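Local coordinates for protein cystathionine gamma-lyase (Saccharomyces cerevisiae, PDB 1N8P) that belongs to the PLP-dependent enzymes of Cys/Met metabolism and holds pyridoxal-5'-phosphate in a pocket to which a second subunit contributes, at residues 142-147 and 175-180; 151-156 and 289-294; 195-200 and 215-220; 202-207 and 255-260. All coordinates share one frame; numbering follows the deposited sequence.

Following the chain, residues 142-147 meet 175-180 once helix 157-167 has been crossed, which closes contact 1 as a short loop between neighbouring parallel strands. Contact 2 opens at 151-156, within that loop, and closes only at 289-294, so it crosses contact 1 and encloses both later contacts. Contact 3 (195-200 with 215-220) continues the same sheet, strand 196-200 lying beside 174-178. Contact 4 starts at 202-207, between the strands of contact 3, and closes at helix 253-271, so these two cross. Contacts 1, 3 and 4 all reach pyridoxal-5'-phosphate, whereas contact 2 ties the loop after strand 139-144 to the start of helix 292-298.

Contact 1 of 4, residues 142-147 and 175-180; sequences VWIETP and LVVDNT. With PLP (pyridoxal-5'-phosphate), chain E.
One face of the Trp143 indole carries Val176, whose CG1 stands 3.7 Å from the centroid of the six-membered ring and 22° off its normal, a CH-pi contact. Thr83 and Ile86 of helix 79-88 also pack on this indole, and a broad, flat ring suits the space between strand and helix. The carboxylate of Asp178 is turned 72° to the indole plane; its OD1 lies 3.5 Å from C2A of pyridoxal-5'-phosphate and its OD2 3.8 Å from N1. OD1 is gripped twice by Thr180, by OG1 at 3.0 Å and by N at 3.2 Å, the latter on its anti lone pair; the backbone bond makes an Asx turn, and the two together hold the carboxylate's rotation. The other face of the sheet is aliphatic: Leu175 CD1 touches Ile144 CD1, and helix 157-167 lies against both. Between the strands, Ile144 N donates to Val176 O (2.8 Å) and Asp178 N to Ile144 O (2.7 Å). This is a parallel beta-alpha-beta crossover of a fold type I PLP enzyme, in which Asp178 and Thr180 line the cofactor site.

Contact 2 of 4, residues 151-156 and 289-294; sequences TLKVTD and HPNYDV
Val154 is the centre of this contact, touching Val294, Asn291 and His289 together. Its CG1, anti to the backbone N (chi1 175°), meets the CB of Val294 at 3.5 Å as the two side chains run antiparallel past one another. Its CG2 reaches His289 NE2 at 3.8 Å, and its CB lies 3.8 Å from Asn291 CB. A branched, compact valine can meet three neighbours at once. The imidazole edge of His289 turns to Leu152 O, while Pro290 CD stands 3.5 Å above one ring face. One shell out, a type I turn from His289 to Tyr292, closed by Tyr292 N to His289 O, presents both His289 and Asn291 toward Val154. Asp156 stands at an N-cap: OD1 accepts from Lys159 N, and OD2 forms a salt bridge with Lys297. Lys153 NZ is likewise paired with Asp101. The arrangement is the packing of two helix starts, the loop leading into helix 157-167 resting on the turn that begins helix 292-298.

Contact 3 of 4, residues 195-200 and 215-220; sequences DIVVHS and VLATNN. With PLP (pyridoxal-5'-phosphate), chain E.
Val197 and Ala217 face each other as a hydrogen-bonded antiparallel pair, with N to O bonds of 3.1 Å in both directions between their backbones. His199 and Val215 form the next such pair: Val215 N donates to His199 O at 3.2 Å, and the return bond from His199 N is weak. Between them, Val198 and Leu216 make a non-hydrogen-bonded pair. Apolar packing follows the two faces. On one, Val197 CG2 rests 3.8 Å from Ala217 CB, and His199 CB lies 4.1 Å from Val215 CG2; small and branched residues pack neatly on this face. On the other, Leu216 CG meets Ile196 CG2 at 3.8 Å, and helices 79-88 and 221-234 bury this greasy side, which suits long aliphatic chains. The polar contacts lie around the strands: His199 NE2 is bonded to Glu68, and Asp195 OD2 accepts from Leu175 N. At the strand end, Ser200 OG, anti to its backbone N (chi1 180°), donates to O4P of pyridoxal-5'-phosphate at 2.7 Å, a small hydroxyl side chain that can donate to the ester oxygen. Strand 214-218 runs against its neighbours in the seven-stranded sheet, a hallmark of fold type I PLP enzymes; here Ser200 joins Gly79 and Ser80 in binding the cofactor.

Contact 4 of 4, residues 202-207 and 255-260; sequences TKYING and LRVRQA. With PLP (pyridoxal-5'-phosphate), chain E.
Tyr204, Ile205 and Gly207 meet Arg256 and Val257 where the cofactor-bearing lysine loop of this fold type I PLP enzyme rests on helix 253-271. Thr202 begins the loop beside the phosphate of pyridoxal-5'-phosphate. Next, Lys203 is bonded covalently through NZ to C4A of the cofactor (1.4 Å), its long chain bent at chi2 (68°) on the way. Tyr204 sends its ring across Val257 at about a right angle, CD2 lying 4.0 Å from CG2, while its carbonyl turns to Arg256: NH1 donates to Tyr204 O at 2.8 Å, with a bond angle of 147° at the hydrogen. Ile205 adds a weak bond, its O accepting from Arg256 NH2 at 3.0 Å. Arginine suits this place because its fan of N-H groups can serve several carbonyls; NH2 also bonds Gly249 O, and NE bonds Thr252 OG1. Asn206 packs against Arg248 of the third subunit. Gly207, at a positive phi (62°) that favours glycine, brings its CA 4.0 Å above one face of the Arg256 guanidinium.

Contact 1 of 4, residues 142-147 and 175-180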
loop_
_atom_site.group_PDB
_atom_site.type_symbol
_atom_site.label_atom_id
_atom_site.label_comp_id
_atom_site.label_asym_id
_atom_site.label_seq_id
_atom_site.Cartn_x
_atom_site.Cartn_y
_atom_site.Cartn_z
ATOM N N VAL A 142 20.483 17.175 27.760
ATOM C CA VAL A 142 21.352 18.051 26.968
ATOM C C VAL A 142 21.080 17.572 25.545
ATOM O O VAL A 142 21.375 16.413 25.206
ATOM C CB VAL A 142 22.859 17.868 27.286
ATOM C CG1 VAL A 142 23.685 18.808 26.448
ATOM C CG2 VAL A 142 23.114 18.171 28.720
ATOM N N TRP A 143 20.498 18.453 24.735
ATOM C CA TRP A 143 20.159 18.105 23.367
ATOM C C TRP A 143 21.129 18.730 22.389
ATOM O O TRP A 143 21.309 19.939 22.377
ATOM C CB TRP A 143 18.735 18.560 23.067
ATOM C CG TRP A 143 18.111 17.960 21.828
ATOM C CD1 TRP A 143 18.225 18.416 20.550
ATOM C CD2 TRP A 143 17.229 16.829 21.773
ATOM N NE1 TRP A 143 17.469 17.649 19.707
ATOM C CE2 TRP A 143 16.845 16.667 20.431
ATOM C CE3 TRP A 143 16.729 15.942 22.729
ATOM C CZ2 TRP A 143 15.978 15.650 20.016
ATOM C CZ3 TRP A 143 15.870 14.935 22.313
ATOM C CH2 TRP A 143 15.505 14.799 20.969
ATOM N N ILE A 144 21.763 17.889 21.581
ATOM C CA ILE A 144 22.721 18.338 20.585
ATOM C C ILE A 144 22.281 17.973 19.173
ATOM O O ILE A 144 22.010 16.820 18.877
ATOM C CB ILE A 144 24.090 17.709 20.817
ATOM C CG1 ILE A 144 24.688 18.222 22.122
ATOM C CG2 ILE A 144 24.997 18.015 19.658
ATOM C CD1 ILE A 144 26.049 17.586 22.436
ATOM N N GLU A 145 22.228 18.976 18.310
ATOM C CA GLU A 145 21.837 18.798 16.929
ATOM C C GLU A 145 23.159 18.945 16.184
ATOM O O GLU A 145 23.422 19.973 15.589
ATOM C CB GLU A 145 20.863 19.909 16.555
ATOM C CG GLU A 145 20.093 19.714 15.285
ATOM C CD GLU A 145 19.169 20.877 15.023
ATOM O OE1 GLU A 145 19.689 21.979 14.753
ATOM O OE2 GLU A 145 17.931 20.698 15.097
ATOM N N THR A 146 23.983 17.899 16.222
ATOM C CA THR A 146 25.309 17.946 15.613
ATOM C C THR A 146 25.413 18.914 14.461
ATOM O O THR A 146 25.982 19.991 14.640
ATOM C CB THR A 146 25.829 16.551 15.198
ATOM O OG1 THR A 146 24.745 15.735 14.725
ATOM C CG2 THR A 146 26.544 15.898 16.380
ATOM N N PRO A 147 24.915 18.570 13.264
ATOM C CA PRO A 147 25.145 19.697 12.352
ATOM C C PRO A 147 23.896 20.583 12.443
ATOM O O PRO A 147 22.786 20.167 12.127
ATOM C CB PRO A 147 25.333 19.025 10.992
ATOM C CG PRO A 147 25.702 17.619 11.355
ATOM C CD PRO A 147 24.798 17.325 12.515
ATOM N N LEU A 175 22.554 12.740 27.517
ATOM C CA LEU A 175 22.849 13.552 26.343
ATOM C C LEU A 175 22.206 12.930 25.081
ATOM O O LEU A 175 22.482 11.776 24.725
ATOM C CB LEU A 175 24.375 13.639 26.154
ATOM C CG LEU A 175 24.939 14.338 24.923
ATOM C CD1 LEU A 175 24.637 15.806 25.016
ATOM C CD2 LEU A 175 26.421 14.117 24.833
ATOM N N VAL A 176 21.351 13.695 24.412
ATOM C CA VAL A 176 20.726 13.203 23.186
ATOM C C VAL A 176 21.300 13.957 21.990
ATOM O O VAL A 176 21.466 15.171 22.055
ATOM C CB VAL A 176 19.207 13.409 23.200
ATOM C CG1 VAL A 176 18.642 12.961 21.912
ATOM C CG2 VAL A 176 18.563 12.626 24.338
ATOM N N VAL A 177 21.627 13.235 20.916
ATOM C CA VAL A 177 22.158 13.856 19.694
ATOM C C VAL A 177 21.294 13.537 18.477
ATOM O O VAL A 177 21.056 12.361 18.171
ATOM C CB VAL A 177 23.584 13.414 19.404
ATOM C CG1 VAL A 177 24.035 13.963 18.073
ATOM C CG2 VAL A 177 24.508 13.933 20.469
ATOM N N ASP A 178 20.811 14.605 17.820
ATOM C CA ASP A 178 19.968 14.544 16.622
ATOM C C ASP A 178 20.921 14.307 15.493
ATOM O O ASP A 178 21.636 15.220 15.109
ATOM C CB ASP A 178 19.269 15.876 16.374
ATOM C CG ASP A 178 18.093 15.753 15.431
ATOM O OD1 ASP A 178 18.248 15.219 14.315
ATOM O OD2 ASP A 178 16.993 16.195 15.808
ATOM N N ASN A 179 20.887 13.093 14.951
ATOM C CA ASN A 179 21.777 12.634 13.888
ATOM C C ASN A 179 21.095 12.565 12.532
ATOM O O ASN A 179 21.625 11.911 11.631
ATOM C CB ASN A 179 22.269 11.240 14.315
ATOM C CG ASN A 179 23.376 10.675 13.449
ATOM O OD1 ASN A 179 24.306 11.361 13.063
ATOM N ND2 ASN A 179 23.297 9.380 13.188
ATOM N N THR A 180 19.934 13.222 12.386
ATOM C CA THR A 180 19.150 13.230 11.129
ATOM C C THR A 180 19.919 13.586 9.832
ATOM O O THR A 180 19.998 12.774 8.902
ATOM C CB THR A 180 17.896 14.191 11.254
ATOM O OG1 THR A 180 16.898 13.600 12.115
ATOM C CG2 THR A 180 17.279 14.485 9.870
HETATM N N1 PLP E . 14.383 17.264 13.332
HETATM C C2 PLP E . 15.196 17.557 12.257
HETATM C C2A PLP E . 16.663 17.788 12.602
HETATM C C3 PLP E . 14.536 17.600 10.919
HETATM O O3 PLP E . 15.422 17.857 9.926
HETATM C C4 PLP E . 13.135 17.359 10.791
HETATM C C4A PLP E . 12.467 17.444 9.447
HETATM C C5 PLP E . 12.383 17.055 12.042
HETATM C C6 PLP E . 13.028 17.013 13.265
HETATM C C5A PLP E . 10.890 16.709 11.917
HETATM O O4P PLP E . 10.636 15.321 11.801
HETATM P P PLP E . 9.161 14.805 11.747
HETATM O O1P PLP E . 9.313 13.413 11.399
HETATM O O2P PLP E . 8.476 15.603 10.658
HETATM O O3P PLP E . 8.649 15.119 13.071
#

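Contact 2 of 4, residues 151-156 and 289-294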
loop_
_atom_site.group_PDB
_atom_site.type_symbol
_atom_site.label_atom_id
_atom_site.label_comp_id
_atom_site.label_asym_id
_atom_site.label_seq_id
_atom_site.Cartn_x
_atom_site.Cartn_y
_atom_site.Cartn_z
ATOM N N THR A 151 23.116 26.765 9.551
ATOM C CA THR A 151 24.483 27.285 9.597
ATOM C C THR A 151 25.457 26.129 9.366
ATOM O O THR A 151 26.520 26.290 8.762
ATOM C CB THR A 151 24.762 27.973 10.958
ATOM O OG1 THR A 151 23.892 29.098 11.098
ATOM C CG2 THR A 151 26.199 28.468 11.046
ATOM N N LEU A 152 25.072 24.959 9.856
ATOM C CA LEU A 152 25.863 23.759 9.703
ATOM C C LEU A 152 27.091 23.700 10.600
ATOM O O LEU A 152 28.159 23.288 10.164
ATOM C CB LEU A 152 26.251 23.595 8.235
ATOM C CG LEU A 152 25.044 23.492 7.291
ATOM C CD1 LEU A 152 25.484 23.104 5.895
ATOM C CD2 LEU A 152 24.092 22.464 7.822
ATOM N N LYS A 153 26.899 24.079 11.865
ATOM C CA LYS A 153 27.938 24.105 12.903
ATOM C C LYS A 153 28.128 22.740 13.572
ATOM O O LYS A 153 27.204 22.195 14.134
ATOM C CB LYS A 153 27.558 25.146 13.968
ATOM C CG LYS A 153 28.549 25.277 15.116
ATOM C CD LYS A 153 28.041 26.184 16.222
ATOM C CE LYS A 153 27.780 27.591 15.701
ATOM N NZ LYS A 153 26.620 27.653 14.753
ATOM N N VAL A 154 29.329 22.196 13.528
ATOM C CA VAL A 154 29.577 20.900 14.130
ATOM C C VAL A 154 29.889 21.025 15.611
ATOM O O VAL A 154 30.543 21.968 16.010
ATOM C CB VAL A 154 30.754 20.223 13.441
ATOM C CG1 VAL A 154 31.099 18.934 14.130
ATOM C CG2 VAL A 154 30.402 19.964 11.993
ATOM N N THR A 155 29.432 20.073 16.416
ATOM C CA THR A 155 29.660 20.059 17.852
ATOM C C THR A 155 30.372 18.765 18.265
ATOM O O THR A 155 30.108 17.675 17.725
ATOM C CB THR A 155 28.331 20.163 18.668
ATOM O OG1 THR A 155 27.714 21.437 18.452
ATOM C CG2 THR A 155 28.602 20.014 20.149
ATOM N N ASP A 156 31.294 18.892 19.223
ATOM C CA ASP A 156 32.046 17.735 19.714
ATOM C C ASP A 156 31.264 16.953 20.784
ATOM O O ASP A 156 31.246 17.295 21.976
ATOM C CB ASP A 156 33.403 18.172 20.274
ATOM C CG ASP A 156 34.393 17.017 20.376
ATOM O OD1 ASP A 156 34.035 15.948 20.914
ATOM O OD2 ASP A 156 35.536 17.183 19.917
ATOM N N HIS A 289 36.223 24.548 7.374
ATOM C CA HIS A 289 35.072 24.634 8.252
ATOM C C HIS A 289 35.491 24.880 9.710
ATOM O O HIS A 289 36.347 24.186 10.274
ATOM C CB HIS A 289 34.253 23.357 8.168
ATOM C CG HIS A 289 32.952 23.429 8.901
ATOM N ND1 HIS A 289 31.833 24.029 8.368
ATOM C CD2 HIS A 289 32.581 22.949 10.112
ATOM C CE1 HIS A 289 30.828 23.910 9.213
ATOM N NE2 HIS A 289 31.255 23.258 10.278
ATOM N N PRO A 290 34.867 25.870 10.348
ATOM C CA PRO A 290 35.168 26.220 11.726
ATOM C C PRO A 290 35.435 25.068 12.645
ATOM O O PRO A 290 36.253 25.165 13.540
ATOM C CB PRO A 290 33.955 27.026 12.132
ATOM C CG PRO A 290 33.736 27.826 10.909
ATOM C CD PRO A 290 33.842 26.776 9.807
ATOM N N ASN A 291 34.783 23.952 12.433
ATOM C CA ASN A 291 35.025 22.871 13.368
ATOM C C ASN A 291 35.563 21.637 12.651
ATOM O O ASN A 291 35.430 20.511 13.147
ATOM C CB ASN A 291 33.710 22.560 14.110
ATOM C CG ASN A 291 32.932 23.841 14.527
ATOM O OD1 ASN A 291 33.293 24.530 15.497
ATOM N ND2 ASN A 291 31.863 24.154 13.779
ATOM N N TYR A 292 36.208 21.866 11.509
ATOM C CA TYR A 292 36.714 20.772 10.705
ATOM C C TYR A 292 37.437 19.685 11.483
ATOM O O TYR A 292 37.498 18.530 11.041
ATOM C CB TYR A 292 37.622 21.282 9.587
ATOM C CG TYR A 292 37.828 20.231 8.523
ATOM C CD1 TYR A 292 36.836 19.968 7.576
ATOM C CD2 TYR A 292 38.944 19.404 8.549
ATOM C CE1 TYR A 292 36.941 18.901 6.698
ATOM C CE2 TYR A 292 39.062 18.335 7.678
ATOM C CZ TYR A 292 38.058 18.079 6.758
ATOM O OH TYR A 292 38.157 16.970 5.948
ATOM N N ASP A 293 37.978 20.054 12.641
ATOM C CA ASP A 293 38.709 19.120 13.491
ATOM C C ASP A 293 37.750 18.060 14.018
ATOM O O ASP A 293 38.096 16.887 14.096
ATOM C CB ASP A 293 39.391 19.879 14.643
ATOM C CG ASP A 293 38.396 20.418 15.704
ATOM O OD1 ASP A 293 37.484 21.226 15.379
ATOM O OD2 ASP A 293 38.550 20.032 16.886
ATOM N N VAL A 294 36.535 18.491 14.352
ATOM C CA VAL A 294 35.489 17.604 14.863
ATOM C C VAL A 294 34.941 16.714 13.746
ATOM O O VAL A 294 34.679 15.524 13.932
ATOM C CB VAL A 294 34.331 18.415 15.451
ATOM C CG1 VAL A 294 33.282 17.486 15.996
ATOM C CG2 VAL A 294 34.851 19.340 16.520
#

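Contact 3 of 4, residues 195-200 and 215-220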
loop_
_atom_site.group_PDB
_atom_site.type_symbol
_atom_site.label_atom_id
_atom_site.label_comp_id
_atom_site.label_asym_id
_atom_site.label_seq_id
_atom_site.Cartn_x
_atom_site.Cartn_y
_atom_site.Cartn_z
ATOM N N ASP A 195 23.865 9.433 25.015
ATOM C CA ASP A 195 23.024 8.418 25.607
ATOM C C ASP A 195 21.910 8.002 24.676
ATOM O O ASP A 195 21.426 6.867 24.760
ATOM C CB ASP A 195 22.478 8.919 26.934
ATOM C CG ASP A 195 23.575 9.252 27.906
ATOM O OD1 ASP A 195 24.290 8.324 28.326
ATOM O OD2 ASP A 195 23.732 10.438 28.243
ATOM N N ILE A 196 21.520 8.908 23.781
ATOM C CA ILE A 196 20.476 8.606 22.808
ATOM C C ILE A 196 20.728 9.304 21.476
ATOM O O ILE A 196 21.168 10.460 21.448
ATOM C CB ILE A 196 19.061 9.041 23.288
ATOM C CG1 ILE A 196 18.864 8.736 24.758
ATOM C CG2 ILE A 196 18.007 8.234 22.581
ATOM C CD1 ILE A 196 17.468 9.062 25.241
ATOM N N VAL A 197 20.440 8.585 20.384
ATOM C CA VAL A 197 20.555 9.094 19.015
ATOM C C VAL A 197 19.151 9.183 18.490
ATOM O O VAL A 197 18.443 8.180 18.475
ATOM C CB VAL A 197 21.241 8.137 18.070
ATOM C CG1 VAL A 197 22.386 8.848 17.395
ATOM C CG2 VAL A 197 21.685 6.906 18.797
ATOM N N VAL A 198 18.755 10.373 18.055
ATOM C CA VAL A 198 17.414 10.602 17.503
ATOM C C VAL A 198 17.508 10.830 15.988
ATOM O O VAL A 198 18.507 11.342 15.494
ATOM C CB VAL A 198 16.766 11.844 18.139
ATOM C CG1 VAL A 198 15.517 12.190 17.420
ATOM C CG2 VAL A 198 16.449 11.584 19.577
ATOM N N HIS A 199 16.486 10.429 15.248
ATOM C CA HIS A 199 16.474 10.632 13.806
ATOM C C HIS A 199 15.075 10.890 13.360
ATOM O O HIS A 199 14.110 10.389 13.939
ATOM C CB HIS A 199 16.872 9.410 13.034
ATOM C CG HIS A 199 18.322 9.084 13.094
ATOM N ND1 HIS A 199 19.216 9.537 12.153
ATOM C CD2 HIS A 199 19.015 8.259 13.911
ATOM C CE1 HIS A 199 20.400 9.001 12.379
ATOM N NE2 HIS A 199 20.304 8.220 13.440
ATOM N N SER A 200 14.984 11.692 12.314
ATOM C CA SER A 200 13.729 11.960 11.676
ATOM C C SER A 200 13.984 11.043 10.467
ATOM O O SER A 200 14.798 11.366 9.593
ATOM C CB SER A 200 13.667 13.410 11.268
ATOM O OG SER A 200 12.440 13.646 10.648
ATOM N N VAL A 215 12.993 7.533 14.679
ATOM C CA VAL A 215 13.550 6.424 15.458
ATOM C C VAL A 215 14.730 6.845 16.318
ATOM O O VAL A 215 15.467 7.770 15.965
ATOM C CB VAL A 215 14.021 5.250 14.581
ATOM C CG1 VAL A 215 12.837 4.633 13.917
ATOM C CG2 VAL A 215 15.053 5.723 13.557
ATOM N N LEU A 216 14.896 6.166 17.450
ATOM C CA LEU A 216 16.009 6.448 18.337
ATOM C C LEU A 216 16.717 5.128 18.561
ATOM O O LEU A 216 16.196 4.041 18.229
ATOM C CB LEU A 216 15.501 7.067 19.657
ATOM C CG LEU A 216 15.099 6.396 20.992
ATOM C CD1 LEU A 216 13.784 7.019 21.530
ATOM C CD2 LEU A 216 14.926 4.908 20.838
ATOM N N ALA A 217 17.932 5.233 19.077
ATOM C CA ALA A 217 18.735 4.069 19.422
ATOM C C ALA A 217 19.553 4.417 20.674
ATOM O O ALA A 217 19.944 5.584 20.884
ATOM C CB ALA A 217 19.649 3.694 18.278
ATOM N N THR A 218 19.759 3.410 21.521
ATOM C CA THR A 218 20.554 3.540 22.743
ATOM C C THR A 218 21.056 2.172 23.177
ATOM O O THR A 218 20.460 1.135 22.874
ATOM C CB THR A 218 19.785 4.110 23.922
ATOM O OG1 THR A 218 18.715 3.230 24.245
ATOM C CG2 THR A 218 19.221 5.462 23.595
ATOM N N ASN A 219 22.172 2.201 23.897
ATOM C CA ASN A 219 22.839 1.018 24.414
ATOM C C ASN A 219 22.406 0.817 25.850
ATOM O O ASN A 219 22.567 -0.257 26.409
ATOM C CB ASN A 219 24.338 1.246 24.339
ATOM C CG ASN A 219 24.859 1.129 22.939
ATOM O OD1 ASN A 219 25.823 1.775 22.562
ATOM N ND2 ASN A 219 24.227 0.274 22.159
ATOM N N ASN A 220 21.832 1.868 26.422
ATOM C CA ASN A 220 21.367 1.895 27.801
ATOM C C ASN A 220 20.054 1.133 27.982
ATOM O O ASN A 220 18.974 1.677 27.730
ATOM C CB ASN A 220 21.193 3.357 28.200
ATOM C CG ASN A 220 20.843 3.533 29.641
ATOM O OD1 ASN A 220 20.854 4.643 30.159
ATOM N ND2 ASN A 220 20.523 2.443 30.303
HETATM N N1 PLP E . 14.383 17.264 13.332
HETATM C C2 PLP E . 15.196 17.557 12.257
HETATM C C2A PLP E . 16.663 17.788 12.602
HETATM C C3 PLP E . 14.536 17.600 10.919
HETATM O O3 PLP E . 15.422 17.857 9.926
HETATM C C4 PLP E . 13.135 17.359 10.791
HETATM C C4A PLP E . 12.467 17.444 9.447
HETATM C C5 PLP E . 12.383 17.055 12.042
HETATM C C6 PLP E . 13.028 17.013 13.265
HETATM C C5A PLP E . 10.890 16.709 11.917
HETATM O O4P PLP E . 10.636 15.321 11.801
HETATM P P PLP E . 9.161 14.805 11.747
HETATM O O1P PLP E . 9.313 13.413 11.399
HETATM O O2P PLP E . 8.476 15.603 10.658
HETATM O O3P PLP E . 8.649 15.119 13.071
#

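Contact 4 of 4, residues 202-207 and 255-260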
loop_
_atom_site.group_PDB
_atom_site.type_symbol
_atom_site.label_atom_id
_atom_site.label_comp_id
_atom_site.label_asym_id
_atom_site.label_seq_id
_atom_site.Cartn_x
_atom_site.Cartn_y
_atom_site.Cartn_z
ATOM N N THR A 202 12.245 10.482 8.169
ATOM C CA THR A 202 11.566 11.095 7.036
ATOM C C THR A 202 12.605 11.514 6.030
ATOM O O THR A 202 12.402 11.472 4.832
ATOM C CB THR A 202 10.844 12.366 7.447
ATOM O OG1 THR A 202 9.922 12.065 8.504
ATOM C CG2 THR A 202 10.119 12.973 6.249
ATOM N N LYS A 203 13.740 11.909 6.533
ATOM C CA LYS A 203 14.784 12.378 5.671
ATOM C C LYS A 203 15.639 11.302 5.004
ATOM O O LYS A 203 15.162 10.618 4.126
ATOM C CB LYS A 203 15.627 13.387 6.460
ATOM C CG LYS A 203 14.942 14.749 6.634
ATOM C CD LYS A 203 13.727 14.738 7.527
ATOM C CE LYS A 203 12.904 16.025 7.378
ATOM N NZ LYS A 203 12.262 16.334 8.665
ATOM N N TYR A 204 16.883 11.129 5.439
ATOM C CA TYR A 204 17.798 10.162 4.827
ATOM C C TYR A 204 17.577 8.675 4.947
ATOM O O TYR A 204 17.916 7.947 4.009
ATOM C CB TYR A 204 19.243 10.428 5.272
ATOM C CG TYR A 204 19.718 11.812 4.971
ATOM C CD1 TYR A 204 19.370 12.875 5.803
ATOM C CD2 TYR A 204 20.473 12.081 3.830
ATOM C CE1 TYR A 204 19.773 14.188 5.504
ATOM C CE2 TYR A 204 20.871 13.385 3.511
ATOM C CZ TYR A 204 20.521 14.432 4.356
ATOM O OH TYR A 204 20.917 15.716 4.069
ATOM N N ILE A 205 17.065 8.204 6.083
ATOM C CA ILE A 205 16.846 6.751 6.284
ATOM C C ILE A 205 15.833 6.186 5.256
ATOM O O ILE A 205 16.202 5.396 4.403
ATOM C CB ILE A 205 16.415 6.451 7.788
ATOM C CG1 ILE A 205 17.610 6.690 8.718
ATOM C CG2 ILE A 205 15.917 5.021 7.963
ATOM C CD1 ILE A 205 17.237 6.750 10.177
ATOM N N ASN A 206 14.565 6.574 5.322
ATOM C CA ASN A 206 13.641 6.077 4.327
ATOM C C ASN A 206 14.134 6.661 3.019
ATOM O O ASN A 206 14.263 5.947 2.002
ATOM C CB ASN A 206 12.227 6.567 4.590
ATOM C CG ASN A 206 11.327 6.352 3.403
ATOM O OD1 ASN A 206 11.335 7.125 2.449
ATOM N ND2 ASN A 206 10.568 5.295 3.442
ATOM N N GLY A 207 14.375 7.981 3.086
ATOM C CA GLY A 207 14.903 8.763 1.995
ATOM C C GLY A 207 14.177 8.931 0.684
ATOM O O GLY A 207 14.775 9.405 -0.286
ATOM N N LEU A 255 24.457 3.859 -0.224
ATOM C CA LEU A 255 24.740 4.316 -1.587
ATOM C C LEU A 255 24.235 5.757 -1.798
ATOM O O LEU A 255 24.935 6.593 -2.345
ATOM C CB LEU A 255 24.114 3.386 -2.617
ATOM C CG LEU A 255 24.662 1.959 -2.530
ATOM C CD1 LEU A 255 24.057 1.114 -3.627
ATOM C CD2 LEU A 255 26.180 1.980 -2.650
ATOM N N ARG A 256 23.031 6.056 -1.347
ATOM C CA ARG A 256 22.490 7.404 -1.499
ATOM C C ARG A 256 23.325 8.454 -0.780
ATOM O O ARG A 256 23.782 9.395 -1.389
ATOM C CB ARG A 256 21.046 7.483 -0.986
ATOM C CG ARG A 256 20.066 6.732 -1.812
ATOM C CD ARG A 256 18.654 6.982 -1.331
ATOM N NE ARG A 256 18.204 6.067 -0.293
ATOM C CZ ARG A 256 18.274 6.317 1.005
ATOM N NH1 ARG A 256 18.791 7.449 1.414
ATOM N NH2 ARG A 256 17.772 5.462 1.887
ATOM N N VAL A 257 23.515 8.295 0.521
ATOM C CA VAL A 257 24.294 9.238 1.323
ATOM C C VAL A 257 25.731 9.436 0.859
ATOM O O VAL A 257 26.315 10.500 1.031
ATOM C CB VAL A 257 24.316 8.782 2.753
ATOM C CG1 VAL A 257 25.288 9.598 3.533
ATOM C CG2 VAL A 257 22.919 8.902 3.341
ATOM N N ARG A 258 26.303 8.398 0.268
ATOM C CA ARG A 258 27.675 8.455 -0.227
ATOM C C ARG A 258 27.742 9.389 -1.430
ATOM O O ARG A 258 28.692 10.138 -1.589
ATOM C CB ARG A 258 28.147 7.038 -0.640
ATOM C CG ARG A 258 29.636 6.886 -0.942
ATOM C CD ARG A 258 30.432 6.907 0.334
ATOM N NE ARG A 258 31.870 6.962 0.098
ATOM C CZ ARG A 258 32.764 7.251 1.037
ATOM N NH1 ARG A 258 32.370 7.511 2.278
ATOM N NH2 ARG A 258 34.053 7.292 0.736
ATOM N N GLN A 259 26.719 9.322 -2.271
ATOM C CA GLN A 259 26.640 10.117 -3.481
ATOM C C GLN A 259 26.241 11.571 -3.189
ATOM O O GLN A 259 26.845 12.514 -3.685
ATOM C CB GLN A 259 25.620 9.476 -4.399
ATOM C CG GLN A 259 25.436 10.183 -5.711
ATOM C CD GLN A 259 26.624 10.043 -6.559
ATOM O OE1 GLN A 259 27.173 8.961 -6.676
ATOM N NE2 GLN A 259 27.050 11.131 -7.175
ATOM N N ALA A 260 25.219 11.743 -2.373
ATOM C CA ALA A 260 24.740 13.065 -2.033
ATOM C C ALA A 260 25.874 13.869 -1.407
ATOM O O ALA A 260 25.967 15.075 -1.584
ATOM C CB ALA A 260 23.545 12.955 -1.076
HETATM N N1 PLP E . 14.383 17.264 13.332
HETATM C C2 PLP E . 15.196 17.557 12.257
HETATM C C2A PLP E . 16.663 17.788 12.602
HETATM C C3 PLP E . 14.536 17.600 10.919
HETATM O O3 PLP E . 15.422 17.857 9.926
HETATM C C4 PLP E . 13.135 17.359 10.791
HETATM C C4A PLP E . 12.467 17.444 9.447
HETATM C C5 PLP E . 12.383 17.055 12.042
HETATM C C6 PLP E . 13.028 17.013 13.265
HETATM C C5A PLP E . 10.890 16.709 11.917
HETATM O O4P PLP E . 10.636 15.321 11.801
HETATM P P PLP E . 9.161 14.805 11.747
HETATM O O1P PLP E . 9.313 13.413 11.399
HETATM O O2P PLP E . 8.476 15.603 10.658
HETATM O O3P PLP E . 8.649 15.119 13.071
#